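Local coordinates for farnesyl pyrophosphate synthetase (Staphylococcus aureus, PDB 5H9D), which probably catalyses, with magnesium, the chain elongation of prenyl diphosphates to heptaprenyl diphosphate, as a member of the FPP/GGPP synthase family, at residues 159-164 / 233-238; 208-213 / 226-231. All blocks are in the same frame, centred on the assembly; numbering follows the deposited sequence.

Contact 1: 159-164 / 233-238; sequences INYLRR and HITLPI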
loop_
_atom_site.group_PDB
_atom_site.type_symbol
_atom_site.label_atom_id
_atom_site.label_comp_id
_atom_site.label_asym_id
_atom_site.label_seq_id
_atom_site.Cartn_x
_atom_site.Cartn_y
_atom_site.Cartn_z
ATOM N N ILE A 159 13.841 15.749 -12.757
ATOM C CA ILE A 159 13.411 16.245 -11.460
ATOM C C ILE A 159 12.070 15.576 -11.132
ATOM O O ILE A 159 11.719 15.355 -9.963
ATOM C CB ILE A 159 13.263 17.806 -11.501
ATOM C CG1 ILE A 159 13.705 18.430 -10.173
ATOM C CG2 ILE A 159 11.841 18.202 -11.839
ATOM C CD1 ILE A 159 12.764 18.218 -9.051
ATOM N N ASN A 160 11.334 15.219 -12.178
ATOM C CA ASN A 160 10.029 14.600 -12.002
ATOM C C ASN A 160 10.110 13.065 -11.827
ATOM O O ASN A 160 9.210 12.448 -11.250
ATOM C CB ASN A 160 9.147 14.990 -13.193
ATOM C CG ASN A 160 7.706 14.558 -13.025
ATOM O OD1 ASN A 160 6.970 15.089 -12.170
ATOM N ND2 ASN A 160 7.285 13.589 -13.848
ATOM N N TYR A 161 11.178 12.449 -12.332
ATOM C CA TYR A 161 11.344 11.006 -12.181
ATOM C C TYR A 161 11.745 10.752 -10.740
ATOM O O TYR A 161 11.331 9.770 -10.149
ATOM C CB TYR A 161 12.401 10.458 -13.157
ATOM C CG TYR A 161 13.092 9.207 -12.668
ATOM C CD1 TYR A 161 14.114 9.294 -11.704
ATOM C CD2 TYR A 161 12.669 7.938 -13.069
ATOM C CE1 TYR A 161 14.677 8.176 -11.148
ATOM C CE2 TYR A 161 13.230 6.785 -12.514
ATOM C CZ TYR A 161 14.233 6.920 -11.541
ATOM O OH TYR A 161 14.770 5.823 -10.889
ATOM N N LEU A 162 12.545 11.653 -10.176
ATOM C CA LEU A 162 13.004 11.543 -8.782
ATOM C C LEU A 162 11.849 11.668 -7.773
ATOM O O LEU A 162 11.801 10.981 -6.739
ATOM C CB LEU A 162 14.022 12.643 -8.478
ATOM C CG LEU A 162 15.371 12.523 -9.177
ATOM C CD1 LEU A 162 16.245 13.604 -8.630
ATOM C CD2 LEU A 162 16.010 11.150 -8.959
ATOM N N ARG A 163 10.929 12.573 -8.085
ATOM C CA ARG A 163 9.781 12.827 -7.240
ATOM C C ARG A 163 8.909 11.565 -7.257
ATOM O O ARG A 163 8.227 11.238 -6.275
ATOM C CB ARG A 163 9.062 14.073 -7.792
ATOM C CG ARG A 163 7.948 14.666 -6.948
ATOM C CD ARG A 163 7.885 16.184 -7.136
ATOM N NE ARG A 163 8.038 16.565 -8.535
ATOM C CZ ARG A 163 8.334 17.800 -8.948
ATOM N NH1 ARG A 163 8.499 18.776 -8.057
ATOM N NH2 ARG A 163 8.495 18.058 -10.247
ATOM N N ARG A 164 8.990 10.837 -8.371
ATOM C CA ARG A 164 8.230 9.611 -8.594
ATOM C C ARG A 164 8.819 8.419 -7.863
ATOM O O ARG A 164 8.070 7.534 -7.447
ATOM C CB ARG A 164 8.131 9.296 -10.103
ATOM C CG ARG A 164 7.076 8.232 -10.510
ATOM C CD ARG A 164 6.765 8.248 -12.035
ATOM N NE ARG A 164 7.805 7.567 -12.813
ATOM C CZ ARG A 164 8.363 8.041 -13.930
ATOM N NH1 ARG A 164 7.984 9.212 -14.435
ATOM N NH2 ARG A 164 9.334 7.364 -14.527
ATOM N N HIS A 233 7.390 2.697 -18.649
ATOM C CA HIS A 233 8.093 3.408 -17.566
ATOM C C HIS A 233 9.446 3.934 -18.006
ATOM O O HIS A 233 10.391 3.161 -18.198
ATOM C CB HIS A 233 8.315 2.488 -16.382
ATOM C CG HIS A 233 7.058 1.892 -15.850
ATOM N ND1 HIS A 233 6.106 2.637 -15.188
ATOM C CD2 HIS A 233 6.578 0.627 -15.908
ATOM C CE1 HIS A 233 5.091 1.856 -14.862
ATOM N NE2 HIS A 233 5.352 0.632 -15.288
ATOM N N ILE A 234 9.527 5.254 -18.153
ATOM C CA ILE A 234 10.744 5.940 -18.563
ATOM C C ILE A 234 11.569 6.255 -17.312
ATOM O O ILE A 234 11.351 7.258 -16.656
ATOM C CB ILE A 234 10.389 7.224 -19.270
ATOM C CG1 ILE A 234 9.292 6.940 -20.297
ATOM C CG2 ILE A 234 11.606 7.817 -19.896
ATOM C CD1 ILE A 234 9.642 5.889 -21.311
ATOM N N THR A 235 12.539 5.397 -17.010
ATOM C CA THR A 235 13.343 5.527 -15.816
ATOM C C THR A 235 14.672 6.246 -16.028
ATOM O O THR A 235 15.068 6.492 -17.167
ATOM C CB THR A 235 13.549 4.138 -15.212
ATOM O OG1 THR A 235 14.332 3.341 -16.109
ATOM C CG2 THR A 235 12.182 3.437 -15.019
ATOM N N LEU A 236 15.357 6.570 -14.931
ATOM C CA LEU A 236 16.602 7.321 -15.001
ATOM C C LEU A 236 17.549 6.980 -16.165
ATOM O O LEU A 236 17.958 7.874 -16.912
ATOM C CB LEU A 236 17.349 7.254 -13.653
ATOM C CG LEU A 236 18.524 8.239 -13.528
ATOM C CD1 LEU A 236 17.978 9.613 -13.796
ATOM C CD2 LEU A 236 19.200 8.195 -12.182
ATOM N N PRO A 237 17.912 5.700 -16.339
ATOM C CA PRO A 237 18.817 5.393 -17.458
ATOM C C PRO A 237 18.310 6.009 -18.769
ATOM O O PRO A 237 19.032 6.721 -19.470
ATOM C CB PRO A 237 18.791 3.877 -17.520
ATOM C CG PRO A 237 18.468 3.493 -16.115
ATOM C CD PRO A 237 17.432 4.470 -15.707
ATOM N N ILE A 238 17.037 5.754 -19.060
ATOM C CA ILE A 238 16.410 6.240 -20.278
ATOM C C ILE A 238 16.258 7.749 -20.395
ATOM O O ILE A 238 16.198 8.266 -21.499
ATOM C CB ILE A 238 15.061 5.551 -20.487
ATOM C CG1 ILE A 238 15.238 4.033 -20.280
ATOM C CG2 ILE A 238 14.575 5.807 -21.901
ATOM C CD1 ILE A 238 14.011 3.201 -20.522
#
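Arg164 NH2 donates to the carbonyl oxygen Ile234 O at 2.9 Å, joining the N-terminal part of helix 158-183 to the loop before helix 236-243 in the mainly alpha-helical isoprenoid synthase fold of the polyprenyl synthetases. The bond is bent, with an N-H...O angle of 139°; Ile234 O lies almost in the guanidinium plane, whereas NH2 stands well above the plane of the carbonyl. The Arg164 chain leaves its helix extended, CG anti to the backbone N (chi1 -166°), and bends at chi3 (79°) before the guanidinium meets the loop. The other amino group, NH1, forms a salt bridge with Asp150 of helix 127-150, so the guanidinium links that helix to the loop as well.

One turn back, the ring of Tyr161 lies against the start of helix 236-243. Leu236 N sits over one face of the ring, offset toward the rim and nearest CE2. Leu236 CB makes a CH-pi contact over the face, 4.1 Å from the ring centroid, and reaches 3.8 Å from Tyr161 CE1; the two side chains cross at about a right angle. Tyr161 and Leu236 both also pack on Ile207 of helix 188-215, and the Tyr161 hydroxyl is probably hydrogen-bonded to Asp210 on the same helix. Thr235 occupies the N-cap position of helix 236-243, but its side chain makes no capping bond. Its CA approaches the ring obliquely, 3.5 Å from Tyr161 CE2, and Thr235 CB lies 3.8 Å from that same Tyr161 CE2.

Contact 2: 208-213 / 226-231; sequences IDDVLD and GSDLLN
Asp213 and Gly226 meet through their backbones, Gly226 N donating a nearly straight bond (166°) to Asp213 O at 3.0 Å, which ties helix 188-215 to Gly226 beside helix 227-230. Gly226 O in turn accepts Leu230 N at 2.8 Å. The Asp213 side chain points toward the 226-231 segment and extends the link: Asp228 N donates to Asp213 OD1 at 3.2 Å, nearly straight (169°), coming from above the carboxylate plane. Ser227 CB packs on Asp213 OD1 at 3.3 Å. Asp228 also points toward Asp213, its CG anti to the carbonyl carbon; the two carboxylates approach obliquely, with planes 30° apart. Asp213 OD2 and Asp228 OD2 are modelled 2.9 Å apart, two acceptors of like charge with no hydrogen bond between them. Asp210 OD1 stands 4.0 Å from Asp228 OD2, while Asp210 OD2 is probably hydrogen-bonded to the Tyr161 hydroxyl. Three acidic groups thus gather in one partly buried patch. Asp209, Asp210 and Asp213 belong to the sequence DDVLD, the second aspartate-rich DDxxD motif of trans-prenyltransferases, which in relatives helps bind magnesium and the substrate diphosphate.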
loop_
_atom_site.group_PDB
_atom_site.type_symbol
_atom_site.label_atom_id
_atom_site.label_comp_id
_atom_site.label_asym_id
_atom_site.label_seq_id
_atom_site.Cartn_x
_atom_site.Cartn_y
_atom_site.Cartn_z
ATOM N N ILE A 208 18.761 1.729 -8.403
ATOM C CA ILE A 208 19.437 0.489 -8.729
ATOM C C ILE A 208 18.507 -0.474 -9.450
ATOM O O ILE A 208 18.907 -1.063 -10.451
ATOM C CB ILE A 208 20.076 -0.136 -7.473
ATOM C CG1 ILE A 208 21.418 0.559 -7.235
ATOM C CG2 ILE A 208 20.261 -1.641 -7.625
ATOM C CD1 ILE A 208 21.836 0.590 -5.783
ATOM N N ASP A 209 17.281 -0.641 -8.970
ATOM C CA ASP A 209 16.316 -1.500 -9.668
ATOM C C ASP A 209 16.252 -1.130 -11.168
ATOM O O ASP A 209 16.350 -1.988 -12.036
ATOM C CB ASP A 209 14.902 -1.303 -9.106
ATOM C CG ASP A 209 14.614 -2.147 -7.893
ATOM O OD1 ASP A 209 15.396 -2.113 -6.913
ATOM O OD2 ASP A 209 13.571 -2.835 -7.916
ATOM N N ASP A 210 16.079 0.158 -11.451
ATOM C CA ASP A 210 15.951 0.630 -12.815
ATOM C C ASP A 210 17.156 0.356 -13.643
ATOM O O ASP A 210 17.059 0.136 -14.840
ATOM C CB ASP A 210 15.623 2.124 -12.848
ATOM C CG ASP A 210 14.303 2.437 -12.176
ATOM O OD1 ASP A 210 13.493 1.488 -11.942
ATOM O OD2 ASP A 210 14.074 3.634 -11.892
ATOM N N VAL A 211 18.313 0.383 -13.022
ATOM C CA VAL A 211 19.496 0.089 -13.795
ATOM C C VAL A 211 19.498 -1.416 -14.062
ATOM O O VAL A 211 19.720 -1.835 -15.188
ATOM C CB VAL A 211 20.783 0.511 -13.061
ATOM C CG1 VAL A 211 21.993 0.138 -13.898
ATOM C CG2 VAL A 211 20.772 2.000 -12.831
ATOM N N LEU A 212 19.194 -2.220 -13.042
ATOM C CA LEU A 212 19.187 -3.671 -13.189
ATOM C C LEU A 212 18.097 -4.217 -14.096
ATOM O O LEU A 212 17.959 -5.419 -14.266
ATOM C CB LEU A 212 19.062 -4.342 -11.828
ATOM C CG LEU A 212 20.185 -4.262 -10.791
ATOM C CD1 LEU A 212 19.762 -5.072 -9.560
ATOM C CD2 LEU A 212 21.473 -4.776 -11.368
ATOM N N ASP A 213 17.306 -3.343 -14.681
ATOM C CA ASP A 213 16.249 -3.827 -15.538
ATOM C C ASP A 213 16.799 -3.949 -16.956
ATOM O O ASP A 213 16.179 -4.559 -17.819
ATOM C CB ASP A 213 15.049 -2.871 -15.483
ATOM C CG ASP A 213 13.722 -3.598 -15.643
ATOM O OD1 ASP A 213 13.301 -3.837 -16.801
ATOM O OD2 ASP A 213 13.114 -3.950 -14.599
ATOM N N GLY A 226 14.137 -4.753 -19.949
ATOM C CA GLY A 226 13.553 -3.640 -20.671
ATOM C C GLY A 226 12.110 -3.647 -20.195
ATOM O O GLY A 226 11.303 -2.789 -20.533
ATOM N N SER A 227 11.807 -4.657 -19.391
ATOM C CA SER A 227 10.492 -4.847 -18.813
ATOM C C SER A 227 9.794 -3.509 -18.495
ATOM O O SER A 227 8.661 -3.265 -18.929
ATOM C CB SER A 227 10.643 -5.698 -17.548
ATOM O OG SER A 227 9.391 -6.031 -16.988
ATOM N N ASP A 228 10.477 -2.643 -17.745
ATOM C CA ASP A 228 9.933 -1.333 -17.382
ATOM C C ASP A 228 9.639 -0.450 -18.589
ATOM O O ASP A 228 8.759 0.397 -18.536
ATOM C CB ASP A 228 10.891 -0.575 -16.471
ATOM C CG ASP A 228 11.003 -1.192 -15.107
ATOM O OD1 ASP A 228 9.961 -1.618 -14.564
ATOM O OD2 ASP A 228 12.133 -1.233 -14.570
ATOM N N LEU A 229 10.394 -0.634 -19.662
ATOM C CA LEU A 229 10.201 0.162 -20.857
ATOM C C LEU A 229 9.065 -0.449 -21.674
ATOM O O LEU A 229 8.312 0.261 -22.344
ATOM C CB LEU A 229 11.484 0.184 -21.670
ATOM C CG LEU A 229 11.465 1.062 -22.907
ATOM C CD1 LEU A 229 11.114 2.477 -22.498
ATOM C CD2 LEU A 229 12.818 1.005 -23.597
ATOM N N LEU A 230 8.937 -1.771 -21.604
ATOM C CA LEU A 230 7.888 -2.460 -22.335
ATOM C C LEU A 230 6.549 -2.045 -21.763
ATOM O O LEU A 230 5.525 -2.155 -22.429
ATOM C CB LEU A 230 8.081 -3.974 -22.237
ATOM C CG LEU A 230 9.342 -4.402 -22.997
ATOM C CD1 LEU A 230 9.922 -5.706 -22.476
ATOM C CD2 LEU A 230 8.981 -4.515 -24.453
ATOM N N ASN A 231 6.563 -1.552 -20.529
ATOM C CA ASN A 231 5.338 -1.100 -19.886
ATOM C C ASN A 231 5.261 0.411 -19.918
ATOM O O ASN A 231 4.407 0.998 -19.263
ATOM C CB ASN A 231 5.276 -1.564 -18.438
ATOM C CG ASN A 231 4.903 -3.014 -18.312
ATOM O OD1 ASN A 231 5.330 -3.844 -19.118
ATOM N ND2 ASN A 231 4.113 -3.340 -17.278
#

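In the fold
The two contacts lie on the same side of the chain's centre, about 11 Å apart between centres, and contact 2 is nested inside the chain loop closed by contact 1. Both fasten the segment around helices 227-230 and 236-243 to longer helices: contact 1 to helix 158-183, contact 2 to the next one, 188-215. Contact 1 is fully buried and mixes an aromatic face with an arginine bond; contact 2 is only partly buried and is built from carboxylates and backbone N-H and C=O groups. They meet directly where Thr235 packs on Asp210 and Ile238 on Leu229, and the Tyr161 hydroxyl joins the buried ring of contact 1 to Asp210 in the acidic motif of contact 2.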